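Local structure of alpha-14 giardin (Giardia lamblia, 3CHJ) at residues A[23-32]-A[61-69]; A[37-47]-A[310-321]. The protein binds calcium and, as an annexin, probably phospholipids, and may act as a calcium-regulated structural element linking the phospholipid bilayer to the underlying axoneme. All blocks are in the same frame, centred on the assembly; numbering follows the deposited sequence.

Interaction 1: residues A[23-32]-A[61-69]; sequences CQDESKRLDL and AFLKKHLSK
A Cys sulfur-aromatic contact in the all-helical annexin fold marks where helix 12-24 and the turn after it pack against helix 59-64 and the residues that follow: Cys-23 meets Phe-62, Leu-63, His-66 and Leu-67. Chi1 of -68° sets SG of Cys-23 opposite its own carbonyl carbon, and the sulfur lies obliquely 4.6 Å from the centroid of the Phe-62 ring, 57° off the ring normal. Cys-23 CB touches Phe-62 CE2 at 3.4 Å. Cys-23 SG also touches Leu-63 CD2 at 3.6 Å, while CD1 of Leu-32 and CD2 of Leu-67 meet tip to tip at 3.9 Å. The carbonyl carbon of Cys-23 lies over one face of the His-66 ring, toward its rim, and Cys-23 O comes 3.0 Å from His-66 CD2. That ring is restrained through His-66 ND1, which donates to Phe-62 O at 3.1 Å. One hydrogen bond joins the segments: Arg-29 NH2 gives to His-66 O at 3.0 Å, with an N-H...O angle of 153°. Glu-26 OE1 sits 3.5 Å above the Arg-29 guanidinium plane, forming a salt bridge by charge alone, with no N-H pointing at it. Arg-29 NH1 turns back to Ala-22 O, tying the loop to helix 12-24. Leu-32 packs on Val-19 of that helix, Leu-63 reaches Val-75 and Leu-76 of helix 69-78, and Arg-29 touches Val-302 of helix 301-310.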
# COMPACT_ATOMS: atom_id res chain seq x y z
N CYS A 23 -4.72 -27.06 1.41
CA CYS A 23 -3.28 -27.29 1.39
C CYS A 23 -2.91 -28.74 1.07
O CYS A 23 -1.75 -29.04 0.74
CB CYS A 23 -2.69 -26.92 2.74
SG CYS A 23 -2.75 -25.14 3.08
N GLN A 24 -3.90 -29.62 1.18
CA GLN A 24 -3.72 -31.07 0.96
C GLN A 24 -4.11 -31.49 -0.46
O GLN A 24 -3.80 -32.61 -0.91
CB GLN A 24 -4.55 -31.84 1.98
CG GLN A 24 -3.98 -31.81 3.41
CD GLN A 24 -4.88 -32.49 4.44
OE1 GLN A 24 -6.06 -32.73 4.20
NE2 GLN A 24 -4.32 -32.76 5.61
N ASP A 25 -4.80 -30.59 -1.16
CA ASP A 25 -5.22 -30.82 -2.54
C ASP A 25 -4.90 -29.59 -3.38
O ASP A 25 -5.57 -28.55 -3.26
CB ASP A 25 -6.71 -31.18 -2.60
CG ASP A 25 -7.21 -31.46 -4.01
OD1 ASP A 25 -6.43 -31.38 -4.98
OD2 ASP A 25 -8.42 -31.77 -4.16
N GLU A 26 -3.88 -29.72 -4.23
CA GLU A 26 -3.37 -28.63 -5.08
C GLU A 26 -4.46 -27.90 -5.87
O GLU A 26 -4.39 -26.69 -6.07
CB GLU A 26 -2.27 -29.18 -6.00
CG GLU A 26 -1.66 -28.19 -6.97
CD GLU A 26 -0.50 -27.43 -6.38
OE1 GLU A 26 -0.73 -26.52 -5.53
OE2 GLU A 26 0.66 -27.72 -6.77
N SER A 27 -5.49 -28.64 -6.31
CA SER A 27 -6.58 -28.05 -7.09
C SER A 27 -7.49 -27.14 -6.26
O SER A 27 -8.30 -26.39 -6.83
CB SER A 27 -7.40 -29.16 -7.74
OG SER A 27 -8.12 -29.88 -6.75
N LYS A 28 -7.33 -27.19 -4.94
CA LYS A 28 -8.14 -26.38 -4.01
C LYS A 28 -7.37 -25.24 -3.35
O LYS A 28 -7.90 -24.58 -2.45
CB LYS A 28 -8.77 -27.26 -2.93
CG LYS A 28 -9.73 -28.32 -3.46
CD LYS A 28 -10.32 -29.11 -2.31
CE LYS A 28 -11.36 -30.10 -2.81
NZ LYS A 28 -11.84 -30.96 -1.70
N ARG A 29 -6.14 -25.00 -3.80
CA ARG A 29 -5.29 -24.00 -3.15
C ARG A 29 -5.95 -22.62 -3.09
O ARG A 29 -5.76 -21.88 -2.11
CB ARG A 29 -3.94 -23.86 -3.87
CG ARG A 29 -2.96 -25.00 -3.59
CD ARG A 29 -2.39 -24.93 -2.17
NE ARG A 29 -1.21 -25.79 -2.05
CZ ARG A 29 -1.25 -27.12 -1.97
NH1 ARG A 29 -2.41 -27.76 -1.98
NH2 ARG A 29 -0.11 -27.81 -1.87
N LEU A 30 -6.72 -22.27 -4.12
CA LEU A 30 -7.32 -20.93 -4.14
C LEU A 30 -8.45 -20.75 -3.13
O LEU A 30 -8.92 -19.62 -2.90
CB LEU A 30 -7.75 -20.52 -5.55
CG LEU A 30 -6.61 -20.28 -6.54
CD1 LEU A 30 -7.18 -20.11 -7.95
CD2 LEU A 30 -5.69 -19.07 -6.17
N ASP A 31 -8.87 -21.83 -2.48
CA ASP A 31 -9.80 -21.69 -1.37
C ASP A 31 -9.23 -20.78 -0.29
O ASP A 31 -9.97 -20.11 0.42
CB ASP A 31 -10.19 -23.05 -0.77
CG ASP A 31 -11.11 -23.85 -1.69
OD1 ASP A 31 -11.66 -23.30 -2.66
OD2 ASP A 31 -11.30 -25.05 -1.41
N LEU A 32 -7.91 -20.79 -0.14
CA LEU A 32 -7.28 -19.90 0.83
C LEU A 32 -7.56 -18.44 0.51
O LEU A 32 -7.70 -17.63 1.42
CB LEU A 32 -5.76 -20.11 0.89
CG LEU A 32 -5.30 -21.53 1.27
CD1 LEU A 32 -3.80 -21.65 1.14
CD2 LEU A 32 -5.76 -21.87 2.69
N ALA A 61 3.40 -22.85 10.21
CA ALA A 61 4.14 -24.11 10.07
C ALA A 61 3.47 -25.06 9.08
O ALA A 61 4.15 -25.76 8.32
CB ALA A 61 4.28 -24.79 11.43
N PHE A 62 2.13 -25.09 9.10
CA PHE A 62 1.35 -25.93 8.18
C PHE A 62 1.47 -25.44 6.74
O PHE A 62 1.66 -26.24 5.81
CB PHE A 62 -0.11 -25.94 8.61
CG PHE A 62 -0.99 -26.75 7.73
CD1 PHE A 62 -0.89 -28.14 7.71
CD2 PHE A 62 -1.97 -26.14 6.95
CE1 PHE A 62 -1.75 -28.91 6.90
CE2 PHE A 62 -2.82 -26.88 6.15
CZ PHE A 62 -2.71 -28.27 6.11
N LEU A 63 1.32 -24.13 6.54
CA LEU A 63 1.45 -23.57 5.21
C LEU A 63 2.83 -23.83 4.61
O LEU A 63 2.93 -24.12 3.42
CB LEU A 63 1.18 -22.06 5.22
CG LEU A 63 -0.24 -21.64 5.61
CD1 LEU A 63 -0.33 -20.12 5.56
CD2 LEU A 63 -1.30 -22.30 4.73
N LYS A 64 3.87 -23.75 5.44
CA LYS A 64 5.24 -23.90 4.96
C LYS A 64 5.48 -25.25 4.25
O LYS A 64 6.29 -25.34 3.31
CB LYS A 64 6.21 -23.70 6.13
CG LYS A 64 7.64 -23.58 5.71
CD LYS A 64 8.58 -23.44 6.88
CE LYS A 64 10.00 -23.27 6.37
NZ LYS A 64 11.01 -23.25 7.48
N LYS A 65 4.73 -26.26 4.67
CA LYS A 65 4.89 -27.62 4.17
C LYS A 65 4.28 -27.79 2.78
O LYS A 65 4.57 -28.77 2.06
CB LYS A 65 4.23 -28.62 5.12
CG LYS A 65 4.81 -28.65 6.53
CD LYS A 65 4.20 -29.77 7.35
CE LYS A 65 4.81 -29.85 8.75
NZ LYS A 65 4.17 -28.91 9.75
N HIS A 66 3.40 -26.86 2.43
CA HIS A 66 2.53 -27.02 1.27
C HIS A 66 2.60 -25.90 0.24
O HIS A 66 2.22 -26.10 -0.93
CB HIS A 66 1.08 -27.22 1.73
CG HIS A 66 0.87 -28.47 2.52
ND1 HIS A 66 0.67 -28.47 3.88
CD2 HIS A 66 0.86 -29.77 2.13
CE1 HIS A 66 0.52 -29.72 4.30
NE2 HIS A 66 0.63 -30.52 3.26
N LEU A 67 3.06 -24.73 0.67
CA LEU A 67 3.07 -23.55 -0.18
C LEU A 67 4.48 -23.04 -0.41
O LEU A 67 5.34 -23.19 0.46
CB LEU A 67 2.23 -22.43 0.47
CG LEU A 67 0.71 -22.44 0.28
CD1 LEU A 67 0.01 -23.67 0.74
CD2 LEU A 67 0.10 -21.23 1.00
N SER A 68 4.70 -22.40 -1.57
CA SER A 68 5.94 -21.70 -1.86
C SER A 68 5.97 -20.44 -1.00
O SER A 68 4.92 -20.01 -0.53
CB SER A 68 6.01 -21.30 -3.33
OG SER A 68 6.13 -22.46 -4.17
N LYS A 69 7.15 -19.85 -0.82
CA LYS A 69 7.34 -18.71 0.07
C LYS A 69 6.47 -17.53 -0.31
O LYS A 69 5.85 -16.90 0.58
CB LYS A 69 8.81 -18.28 0.12
CG LYS A 69 9.13 -17.41 1.32
CD LYS A 69 10.64 -17.20 1.50
CE LYS A 69 10.92 -16.45 2.81
NZ LYS A 69 10.26 -15.11 2.83

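Interaction 2: residues A[37-47]-A[310-321]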
# COMPACT_ATOMS: atom_id res chain seq x y z
N ARG A 37 -11.28 -13.36 0.81
CA ARG A 37 -12.21 -12.43 0.15
C ARG A 37 -13.61 -12.46 0.77
O ARG A 37 -14.39 -11.51 0.57
CB ARG A 37 -12.34 -12.77 -1.32
CG ARG A 37 -11.09 -12.59 -2.12
CD ARG A 37 -11.32 -13.13 -3.51
NE ARG A 37 -11.98 -12.17 -4.40
CZ ARG A 37 -12.94 -12.48 -5.28
NH1 ARG A 37 -13.46 -13.71 -5.33
NH2 ARG A 37 -13.44 -11.53 -6.07
N SER A 38 -13.93 -13.55 1.47
CA SER A 38 -15.31 -13.83 1.93
C SER A 38 -15.62 -13.35 3.34
O SER A 38 -16.80 -13.24 3.71
CB SER A 38 -15.60 -15.33 1.85
OG SER A 38 -15.62 -15.76 0.51
N TYR A 39 -14.59 -13.11 4.15
CA TYR A 39 -14.76 -12.80 5.58
C TYR A 39 -13.96 -11.56 5.99
O TYR A 39 -12.93 -11.27 5.38
CB TYR A 39 -14.33 -13.97 6.46
CG TYR A 39 -15.08 -15.25 6.21
CD1 TYR A 39 -16.35 -15.46 6.78
CD2 TYR A 39 -14.54 -16.25 5.41
CE1 TYR A 39 -17.04 -16.64 6.54
CE2 TYR A 39 -15.24 -17.43 5.16
CZ TYR A 39 -16.48 -17.62 5.74
OH TYR A 39 -17.16 -18.81 5.47
N PRO A 40 -14.44 -10.83 7.01
CA PRO A 40 -13.69 -9.67 7.50
C PRO A 40 -12.39 -10.09 8.20
O PRO A 40 -12.31 -11.19 8.73
CB PRO A 40 -14.65 -9.01 8.49
CG PRO A 40 -15.59 -10.07 8.90
CD PRO A 40 -15.72 -11.01 7.74
N PRO A 41 -11.36 -9.23 8.18
CA PRO A 41 -10.06 -9.57 8.77
C PRO A 41 -10.08 -10.04 10.22
O PRO A 41 -9.28 -10.90 10.59
CB PRO A 41 -9.28 -8.25 8.64
CG PRO A 41 -9.82 -7.67 7.39
CD PRO A 41 -11.31 -7.93 7.49
N ASN A 42 -10.99 -9.51 11.03
CA ASN A 42 -11.02 -9.93 12.43
C ASN A 42 -11.44 -11.38 12.57
O ASN A 42 -10.94 -12.08 13.45
CB ASN A 42 -11.89 -9.00 13.28
CG ASN A 42 -11.22 -7.65 13.55
OD1 ASN A 42 -10.00 -7.56 13.80
ND2 ASN A 42 -12.02 -6.59 13.50
N GLN A 43 -12.33 -11.82 11.69
CA GLN A 43 -12.77 -13.21 11.67
C GLN A 43 -11.68 -14.12 11.12
O GLN A 43 -11.52 -15.26 11.58
CB GLN A 43 -14.06 -13.39 10.87
CG GLN A 43 -15.24 -12.64 11.48
CD GLN A 43 -16.60 -13.09 10.97
OE1 GLN A 43 -16.72 -13.85 10.01
NE2 GLN A 43 -17.64 -12.62 11.64
N LEU A 44 -10.93 -13.64 10.13
CA LEU A 44 -9.80 -14.41 9.60
C LEU A 44 -8.72 -14.60 10.67
O LEU A 44 -8.13 -15.68 10.78
CB LEU A 44 -9.23 -13.73 8.36
CG LEU A 44 -10.19 -13.61 7.16
CD1 LEU A 44 -9.64 -12.66 6.07
CD2 LEU A 44 -10.54 -14.99 6.57
N ARG A 45 -8.45 -13.55 11.45
CA ARG A 45 -7.52 -13.70 12.56
C ARG A 45 -8.06 -14.67 13.61
O ARG A 45 -7.30 -15.47 14.13
CB ARG A 45 -7.16 -12.35 13.19
CG ARG A 45 -6.12 -12.51 14.32
CD ARG A 45 -5.85 -11.21 15.04
NE ARG A 45 -7.06 -10.66 15.64
CZ ARG A 45 -7.12 -9.50 16.28
NH1 ARG A 45 -6.03 -8.76 16.40
NH2 ARG A 45 -8.26 -9.08 16.80
N ASN A 46 -9.36 -14.61 13.90
CA ASN A 46 -9.92 -15.56 14.85
C ASN A 46 -9.74 -16.99 14.37
O ASN A 46 -9.34 -17.87 15.15
CB ASN A 46 -11.40 -15.29 15.13
CG ASN A 46 -11.97 -16.28 16.16
OD1 ASN A 46 -12.91 -17.02 15.86
ND2 ASN A 46 -11.36 -16.33 17.35
N MET A 47 -10.02 -17.21 13.09
CA MET A 47 -9.85 -18.51 12.46
C MET A 47 -8.40 -18.99 12.54
O MET A 47 -8.14 -20.16 12.83
CB MET A 47 -10.35 -18.47 11.01
CG MET A 47 -10.31 -19.80 10.27
SD MET A 47 -8.69 -20.11 9.57
CE MET A 47 -8.56 -18.74 8.40
N LEU A 310 -7.53 -11.87 -5.99
CA LEU A 310 -7.67 -10.89 -4.90
C LEU A 310 -8.07 -9.53 -5.43
O LEU A 310 -8.84 -8.81 -4.78
CB LEU A 310 -6.34 -10.76 -4.14
CG LEU A 310 -6.10 -11.94 -3.20
CD1 LEU A 310 -4.62 -11.99 -2.75
CD2 LEU A 310 -7.03 -11.89 -2.00
N TRP A 311 -7.57 -9.18 -6.61
CA TRP A 311 -7.87 -7.89 -7.21
C TRP A 311 -9.16 -7.88 -8.01
O TRP A 311 -9.54 -6.85 -8.58
CB TRP A 311 -6.68 -7.43 -8.05
CG TRP A 311 -5.59 -6.86 -7.22
CD1 TRP A 311 -4.34 -7.39 -7.02
CD2 TRP A 311 -5.64 -5.64 -6.50
NE1 TRP A 311 -3.61 -6.54 -6.19
CE2 TRP A 311 -4.39 -5.46 -5.87
CE3 TRP A 311 -6.64 -4.68 -6.30
CZ2 TRP A 311 -4.11 -4.35 -5.07
CZ3 TRP A 311 -6.36 -3.59 -5.51
CH2 TRP A 311 -5.11 -3.43 -4.91
N GLU A 312 -9.84 -9.02 -8.09
CA GLU A 312 -11.14 -9.04 -8.71
C GLU A 312 -12.14 -8.44 -7.72
O GLU A 312 -12.26 -8.91 -6.58
CB GLU A 312 -11.55 -10.46 -9.11
CG GLU A 312 -12.77 -10.50 -10.01
CD GLU A 312 -12.52 -10.04 -11.45
OE1 GLU A 312 -13.46 -10.18 -12.25
OE2 GLU A 312 -11.41 -9.54 -11.82
N PRO A 313 -12.86 -7.40 -8.13
CA PRO A 313 -13.84 -6.78 -7.24
C PRO A 313 -14.80 -7.80 -6.62
O PRO A 313 -15.39 -8.63 -7.33
CB PRO A 313 -14.60 -5.83 -8.18
CG PRO A 313 -13.63 -5.53 -9.26
CD PRO A 313 -12.81 -6.75 -9.46
N VAL A 314 -14.95 -7.76 -5.30
CA VAL A 314 -16.03 -8.50 -4.65
C VAL A 314 -17.26 -7.63 -4.82
O VAL A 314 -17.24 -6.44 -4.49
CB VAL A 314 -15.76 -8.80 -3.16
CG1 VAL A 314 -17.00 -9.42 -2.50
CG2 VAL A 314 -14.59 -9.76 -3.01
N THR A 315 -18.33 -8.25 -5.34
CA THR A 315 -19.56 -7.55 -5.71
C THR A 315 -20.76 -8.09 -4.93
O THR A 315 -21.91 -7.88 -5.33
CB THR A 315 -19.84 -7.69 -7.22
OG1 THR A 315 -19.96 -9.07 -7.56
CG2 THR A 315 -18.72 -7.05 -8.07
N VAL A 316 -20.49 -8.80 -3.83
CA VAL A 316 -21.54 -9.36 -2.96
C VAL A 316 -21.22 -9.14 -1.48
O VAL A 316 -20.05 -8.95 -1.11
CB VAL A 316 -21.76 -10.87 -3.22
CG1 VAL A 316 -22.23 -11.13 -4.66
CG2 VAL A 316 -20.50 -11.70 -2.87
N PRO A 317 -22.25 -9.14 -0.61
CA PRO A 317 -21.96 -9.03 0.82
C PRO A 317 -21.02 -10.12 1.35
O PRO A 317 -21.02 -11.25 0.85
CB PRO A 317 -23.34 -9.16 1.47
CG PRO A 317 -24.28 -8.66 0.41
CD PRO A 317 -23.70 -9.19 -0.87
N LEU A 318 -20.23 -9.75 2.34
CA LEU A 318 -19.35 -10.68 3.04
C LEU A 318 -20.14 -11.73 3.81
O LEU A 318 -21.29 -11.49 4.22
CB LEU A 318 -18.41 -9.91 3.98
CG LEU A 318 -17.39 -9.01 3.27
CD1 LEU A 318 -16.59 -8.23 4.28
CD2 LEU A 318 -16.47 -9.84 2.38
N LEU A 319 -19.53 -12.89 3.98
CA LEU A 319 -20.10 -13.94 4.81
C LEU A 319 -19.69 -13.71 6.25
O LEU A 319 -18.84 -12.85 6.54
CB LEU A 319 -19.62 -15.32 4.34
CG LEU A 319 -19.82 -15.68 2.86
CD1 LEU A 319 -19.25 -17.06 2.56
CD2 LEU A 319 -21.30 -15.60 2.47
N SER A 320 -20.30 -14.45 7.16
CA SER A 320 -19.89 -14.42 8.56
C SER A 320 -19.62 -15.84 9.03
O SER A 320 -20.30 -16.79 8.59
CB SER A 320 -20.97 -13.77 9.43
OG SER A 320 -20.53 -13.67 10.78
N MET A 321 -18.63 -16.00 9.89
CA MET A 321 -18.36 -17.27 10.54
C MET A 321 -19.31 -17.42 11.72
O MET A 321 -19.71 -18.53 12.07
CB MET A 321 -16.89 -17.35 11.01
CG MET A 321 -15.88 -17.32 9.87
SD MET A 321 -14.18 -17.61 10.39
CE MET A 321 -13.29 -16.91 9.01
O HOH W 1 -11.24 -9.44 -4.13
O HOH W 2 -15.79 -11.50 -7.73
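Arg-37 reaches from helix 31-38 into the bend that follows helix 301-310, and its side chain can be traced atom by atom. CB lies near Val-314 CG2, and Arg-37 CG meets Leu-310 CD2 at 4.1 Å. The chain then bends at chi3 (84°), bringing one guanidinium face over Val-314 CG2 and its edge to the polypeptide oxygens. NE donates to a water that also bonds Leu-310 O and Glu-312 O. At the tip Arg-37 NH2 donates to Glu-312 O at 2.9 Å, with the oxygen in the guanidinium plane. NH2 also gives to a second water, held by Pro-313 O, and NH1 pairs with Glu-34. Further along, Leu-319 N donates to Ser-38 O at 2.8 Å, and Gln-43 grips the modelled chain end twice: Gln-43 OE1 accepts from Met-321 N at 2.9 Å, while Gln-43 NE2 gives to Ser-320 OG at 3.2 Å, nearly straight at 173°. Met-321 CE stands over one face of the Tyr-39 ring, 4.0 Å from its centroid, a CH-pi contact. The polar grip on the tail is thus mostly on backbone atoms, with packing added at Leu-318, Leu-319 and Met-321, and Val-314 against the guanidinium.

How the interactions relate
Helix 31-38 serves both contacts, entering interaction 1 at its beginning and interaction 2 at its end; their centres lie 19 Å apart and their nearest atoms about 6 Å. Interaction 1 is the more buried: four of its seven touching residues are buried and none exposed, matching its reliance on sulfur, aromatic and leucine packing with a single cross-segment hydrogen bond. Interaction 2 is a surface contact, yet larger, burying 740 Å² against 343 Å², and it uses four direct hydrogen bonds plus two bridging waters. Interaction 1 joins parts 29 residues apart at their closest ends; interaction 2 brings the last modelled residues back to the amino-terminal region, 263 residues apart.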